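Putative antitoxin VapB45 (Mycobacterium tuberculosis, PDB 5AF3) is possibly the antitoxin component of a type II toxin-antitoxin system, with VapC45 as its cognate toxin. Local coordinates at residues Q92-S97 against D137-G142; D99-N104 against A120-R125. All blocks are in the same frame, centred on the assembly; numbering follows the deposited sequence.

Three consecutive helices, 95-105, 115-130 and 135-143, illustrate how a small helical cluster is closed by contacts of different character. Contact 1 sets the first residues of helix 95-105 and those leading to it against helix 135-143; contact 2 sets the middle of helix 95-105 against helix 115-130. Along the chain contact 2 is nested inside the loop that contact 1 closes. Their centres lie 11 Å apart, on the same side of the chain's centre, and they touch directly: Val140 CG2 packs 3.6 Å from Leu123 O. The three helices therefore pack against one another as one group. Segment 92-97 falls in the putative DNA-binding HTH region, and helix 135-143 leads into hairpin 144-147/150-153.

Contact 1: residues Q92-S97 against D137-G142; sequences QRIRPS and DLVVRG
Val139 is the centre of this contact, using both of its methyl groups. CG1 fits into the angle between two side chains of the facing segment, with Ser97 OG 3.5 Å away and Ile94 CG1 at 3.9 Å. CG2 turns instead to the backbone at Arg93 and Ile94, where Arg93 O lies 4.1 Å from it and the CA of Ile94 is equally near. The branch geometry explains the split: with CG1 anti to the backbone N (chi1 167°) and CG2 beside it, one methyl serves the side chains and the other the main chain. Ile94 and Val139 cross at about a right angle; CG1 and CD1 of the isoleucine are the atoms near Val139 CG1. Ser97 directs its CB toward the helix, and its hydroxyl also reaches Val140 CG2, a looser approach of 4.3 Å. No hydrogen bond joins the segments; the hydroxyl meets methyl groups here, and the interaction is van der Waals packing.

In fold terms, the N-terminal part of helix 95-105 and the residues leading to it are laid against helix 135-143, with helix 115-130 beside them both. Phe126 of that helix touches Ser97, while Ala127 touches Val140. Val89 also touches Val139, and Ile56 touches Ile94.

Further out, helix 135-143 carries, away from the contact, a salt bridge spanning one turn, Arg141 NH1 to Asp137 OD2 at 3.0 Å. The nitrogen comes from above the carboxylate plane, and the bond is bent, with an angle of 139° at the hydrogen. Leu138 CD2 lies over one face of the Arg141 guanidinium, displaced toward its rim. The same OD2 also accepts a hydrogen bond from Gly133 N, which ties the helix to the residues preceding it.

Contact 2: residues D99-N104 against A120-R125; sequences DWLIKN and AEVLWR
The indole of Trp100 meets Val122 edge-on, with the valine carbonyl carbon in the plane of the ring and its oxygen near that plane. One face of the ring is taken by Asn104, whose ND2 sits over the centre, 3.2 Å above the plane. Arg125 offers the second flat group: Val122 CA, from its own helix, lies over the centre of one guanidinium face, and Asn104 OD1 lies at the edge, in plane, 3.8 Å from NH1. The guanidinium stands steeply to the indole, and NH1 lies 4.0 Å from Trp100 CZ2. These groups join two helices successive in the chain, 95-105 and 115-130, packed at a steep angle. The local axes of 99-104 and 120-125 approach to 9.9 Å, and their N-to-C directions differ by 124°, nearer antiparallel than parallel.

A side-chain to main-chain hydrogen bond crosses the interface, Trp100 NE1 to Val122 O at 2.8 Å. With 147° at the hydrogen it is moderately bent, and the donor stands well above the carbonyl plane. The CB bond of Trp100 points toward the partner helix, and chi1 of 172° puts CG anti to the backbone N. Phe126 also stacks with the indole, adding an aromatic neighbour from helix 115-130.

Apolar groups fill the remainder. Val122 CG1 is wedged between the pyrrole part of the indole and Asn104, with Asn104 CB 3.7 Å away. Beside it, Leu101 and Leu123 cross at a slant, Leu101 CG lying 3.7 Å from Leu123 CD2; Val140 and Leu143 of helix 135-143 touch Leu123. The Asn104 amide is fixed over the indole by its bond one turn back within its own helix, ND2 donating to Trp100 O at 2.9 Å, with the acceptor close to the amide plane.

Contact 1: residues Q92-S97 against D137-G142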
# COMPACT_ATOMS: atom_id res chain seq x y z
N GLN A 92 13.32 -5.03 -18.98
CA GLN A 92 14.63 -5.68 -19.11
C GLN A 92 15.49 -5.11 -20.23
O GLN A 92 16.70 -5.24 -20.20
CB GLN A 92 14.45 -7.18 -19.38
CG GLN A 92 14.00 -7.95 -18.16
CD GLN A 92 13.87 -9.41 -18.48
OE1 GLN A 92 14.88 -10.10 -18.72
NE2 GLN A 92 12.63 -9.90 -18.52
N ARG A 93 14.87 -4.51 -21.25
CA ARG A 93 15.65 -3.97 -22.36
C ARG A 93 15.36 -2.47 -22.57
O ARG A 93 15.36 -1.95 -23.69
CB ARG A 93 15.39 -4.76 -23.67
CG ARG A 93 15.79 -6.24 -23.59
CD ARG A 93 15.30 -7.04 -24.81
NE ARG A 93 15.72 -8.45 -24.75
CZ ARG A 93 16.83 -8.95 -25.29
NH1 ARG A 93 17.71 -8.18 -25.92
NH2 ARG A 93 17.08 -10.24 -25.16
N ILE A 94 15.13 -1.78 -21.46
CA ILE A 94 14.76 -0.37 -21.49
C ILE A 94 15.97 0.56 -21.65
O ILE A 94 15.80 1.73 -22.00
CB ILE A 94 13.98 0.02 -20.21
CG1 ILE A 94 13.23 1.33 -20.44
CG2 ILE A 94 14.93 0.03 -18.94
CD1 ILE A 94 12.03 1.55 -19.54
N ARG A 95 17.17 0.06 -21.35
CA ARG A 95 18.34 0.97 -21.31
C ARG A 95 18.58 1.82 -22.60
O ARG A 95 18.83 3.02 -22.52
CB ARG A 95 19.59 0.22 -20.85
CG ARG A 95 20.83 1.10 -20.63
CD ARG A 95 21.93 0.26 -20.01
NE ARG A 95 23.18 1.00 -19.81
CZ ARG A 95 24.27 0.88 -20.58
NH1 ARG A 95 24.30 0.04 -21.62
NH2 ARG A 95 25.36 1.60 -20.29
N PRO A 96 18.46 1.22 -23.81
CA PRO A 96 18.61 2.10 -25.00
C PRO A 96 17.62 3.25 -25.09
O PRO A 96 17.99 4.34 -25.52
CB PRO A 96 18.44 1.13 -26.17
CG PRO A 96 18.89 -0.14 -25.61
CD PRO A 96 18.29 -0.18 -24.23
N SER A 97 16.38 3.02 -24.67
CA SER A 97 15.41 4.13 -24.61
C SER A 97 15.83 5.21 -23.63
O SER A 97 15.64 6.40 -23.92
CB SER A 97 13.98 3.65 -24.24
OG SER A 97 13.44 2.75 -25.25
N ASP A 137 10.58 -0.62 -29.68
CA ASP A 137 9.21 -0.27 -30.02
C ASP A 137 8.27 -0.75 -28.91
O ASP A 137 7.30 -0.06 -28.57
CB ASP A 137 8.85 -0.91 -31.37
CG ASP A 137 7.52 -0.45 -31.90
OD1 ASP A 137 7.19 0.76 -31.80
OD2 ASP A 137 6.77 -1.29 -32.44
N LEU A 138 8.56 -1.91 -28.33
CA LEU A 138 7.69 -2.45 -27.27
C LEU A 138 7.77 -1.61 -26.01
O LEU A 138 6.73 -1.37 -25.38
CB LEU A 138 8.01 -3.89 -26.95
CG LEU A 138 7.79 -4.84 -28.13
CD1 LEU A 138 8.41 -6.20 -27.70
CD2 LEU A 138 6.34 -4.96 -28.59
N VAL A 139 8.97 -1.18 -25.64
CA VAL A 139 9.12 -0.19 -24.52
C VAL A 139 8.23 1.02 -24.80
O VAL A 139 7.36 1.42 -23.98
CB VAL A 139 10.61 0.23 -24.33
CG1 VAL A 139 10.74 1.48 -23.39
CG2 VAL A 139 11.43 -0.91 -23.80
N VAL A 140 8.42 1.62 -25.98
CA VAL A 140 7.77 2.89 -26.28
C VAL A 140 6.23 2.74 -26.39
O VAL A 140 5.48 3.63 -25.96
CB VAL A 140 8.38 3.55 -27.53
CG1 VAL A 140 7.58 4.75 -27.98
CG2 VAL A 140 9.82 3.92 -27.24
N ARG A 141 5.77 1.62 -26.97
CA ARG A 141 4.34 1.31 -27.03
C ARG A 141 3.72 1.14 -25.65
O ARG A 141 2.53 1.41 -25.47
CB ARG A 141 4.07 0.07 -27.90
CG ARG A 141 3.98 0.45 -29.40
CD ARG A 141 4.28 -0.71 -30.36
NE ARG A 141 3.76 -2.02 -29.94
CZ ARG A 141 3.83 -3.14 -30.67
NH1 ARG A 141 4.41 -3.13 -31.87
NH2 ARG A 141 3.32 -4.28 -30.20
N GLY A 142 4.53 0.73 -24.69
CA GLY A 142 4.07 0.61 -23.29
C GLY A 142 3.82 1.97 -22.65
O GLY A 142 3.02 2.10 -21.72

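Contact 2: residues D99-N104 against A120-R125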
# COMPACT_ATOMS: atom_id res chain seq x y z
N ASP A 99 19.01 5.86 -22.62
CA ASP A 99 20.15 6.52 -23.31
C ASP A 99 19.65 7.56 -24.30
O ASP A 99 20.13 8.69 -24.32
CB ASP A 99 21.06 5.50 -24.03
CG ASP A 99 21.84 4.59 -23.07
OD1 ASP A 99 22.00 4.91 -21.87
OD2 ASP A 99 22.32 3.52 -23.52
N TRP A 100 18.67 7.19 -25.12
CA TRP A 100 18.10 8.12 -26.09
C TRP A 100 17.48 9.32 -25.42
O TRP A 100 17.75 10.45 -25.82
CB TRP A 100 17.10 7.39 -27.07
CG TRP A 100 16.34 8.32 -27.99
CD1 TRP A 100 15.10 8.82 -27.78
CD2 TRP A 100 16.78 8.86 -29.26
NE1 TRP A 100 14.72 9.62 -28.84
CE2 TRP A 100 15.74 9.68 -29.74
CE3 TRP A 100 17.96 8.76 -29.99
CZ2 TRP A 100 15.82 10.38 -30.97
CZ3 TRP A 100 18.05 9.47 -31.22
CH2 TRP A 100 16.98 10.25 -31.69
N LEU A 101 16.69 9.09 -24.37
CA LEU A 101 16.08 10.18 -23.60
C LEU A 101 17.13 11.13 -23.00
O LEU A 101 16.97 12.36 -23.07
CB LEU A 101 15.22 9.60 -22.45
CG LEU A 101 13.80 9.23 -22.75
CD1 LEU A 101 13.28 8.33 -21.58
CD2 LEU A 101 13.03 10.55 -22.88
N ILE A 102 18.19 10.57 -22.44
CA ILE A 102 19.23 11.40 -21.86
C ILE A 102 19.88 12.26 -22.98
O ILE A 102 20.06 13.47 -22.82
CB ILE A 102 20.27 10.61 -21.13
CG1 ILE A 102 19.65 10.03 -19.83
CG2 ILE A 102 21.46 11.52 -20.75
CD1 ILE A 102 20.44 8.89 -19.25
N LYS A 103 20.16 11.62 -24.11
CA LYS A 103 20.79 12.32 -25.27
C LYS A 103 19.96 13.49 -25.78
O LYS A 103 20.51 14.46 -26.30
CB LYS A 103 21.11 11.34 -26.40
CG LYS A 103 22.16 10.30 -26.09
CD LYS A 103 22.21 9.28 -27.21
CE LYS A 103 23.24 8.25 -26.96
NZ LYS A 103 23.31 7.38 -28.18
N ASN A 104 18.62 13.45 -25.59
CA ASN A 104 17.72 14.49 -26.08
C ASN A 104 17.11 15.44 -25.06
O ASN A 104 16.88 16.63 -25.37
CB ASN A 104 16.58 13.85 -26.88
CG ASN A 104 17.05 13.31 -28.20
OD1 ASN A 104 17.17 14.06 -29.19
ND2 ASN A 104 17.41 12.02 -28.22
N ALA A 120 7.31 12.06 -24.65
CA ALA A 120 6.51 11.14 -25.49
C ALA A 120 6.98 11.28 -26.94
O ALA A 120 7.24 10.28 -27.60
CB ALA A 120 5.04 11.45 -25.41
N GLU A 121 7.09 12.54 -27.40
CA GLU A 121 7.53 12.83 -28.78
C GLU A 121 8.95 12.34 -29.01
O GLU A 121 9.21 11.70 -30.04
CB GLU A 121 7.35 14.31 -29.11
CG GLU A 121 7.74 14.68 -30.53
CD GLU A 121 7.69 16.19 -30.78
OE1 GLU A 121 7.11 16.94 -29.95
OE2 GLU A 121 8.25 16.63 -31.82
N VAL A 122 9.86 12.58 -28.06
CA VAL A 122 11.23 12.06 -28.16
C VAL A 122 11.24 10.51 -28.30
O VAL A 122 11.93 9.92 -29.15
CB VAL A 122 12.13 12.55 -26.94
CG1 VAL A 122 13.43 11.83 -26.89
CG2 VAL A 122 12.33 14.11 -26.98
N LEU A 123 10.47 9.84 -27.45
CA LEU A 123 10.46 8.39 -27.49
C LEU A 123 9.85 7.83 -28.77
O LEU A 123 10.29 6.82 -29.29
CB LEU A 123 9.68 7.86 -26.28
CG LEU A 123 10.51 8.00 -24.99
CD1 LEU A 123 9.48 7.85 -23.83
CD2 LEU A 123 11.66 7.03 -24.88
N TRP A 124 8.79 8.47 -29.22
CA TRP A 124 8.17 8.08 -30.48
C TRP A 124 9.22 8.01 -31.62
O TRP A 124 9.34 6.99 -32.31
CB TRP A 124 7.03 9.03 -30.79
CG TRP A 124 6.52 8.85 -32.15
CD1 TRP A 124 5.96 7.72 -32.66
CD2 TRP A 124 6.54 9.82 -33.20
NE1 TRP A 124 5.61 7.93 -33.98
CE2 TRP A 124 5.96 9.21 -34.34
CE3 TRP A 124 7.00 11.15 -33.30
CZ2 TRP A 124 5.81 9.88 -35.55
CZ3 TRP A 124 6.85 11.82 -34.50
CH2 TRP A 124 6.26 11.18 -35.62
N ARG A 125 9.98 9.10 -31.77
CA ARG A 125 11.07 9.22 -32.75
C ARG A 125 12.06 8.05 -32.68
O ARG A 125 12.49 7.53 -33.72
CB ARG A 125 11.82 10.54 -32.55
CG ARG A 125 11.03 11.78 -32.89
CD ARG A 125 11.93 13.04 -33.02
NE ARG A 125 11.72 14.04 -31.94
CZ ARG A 125 12.64 14.41 -31.04
NH1 ARG A 125 13.87 13.87 -31.03
NH2 ARG A 125 12.31 15.34 -30.14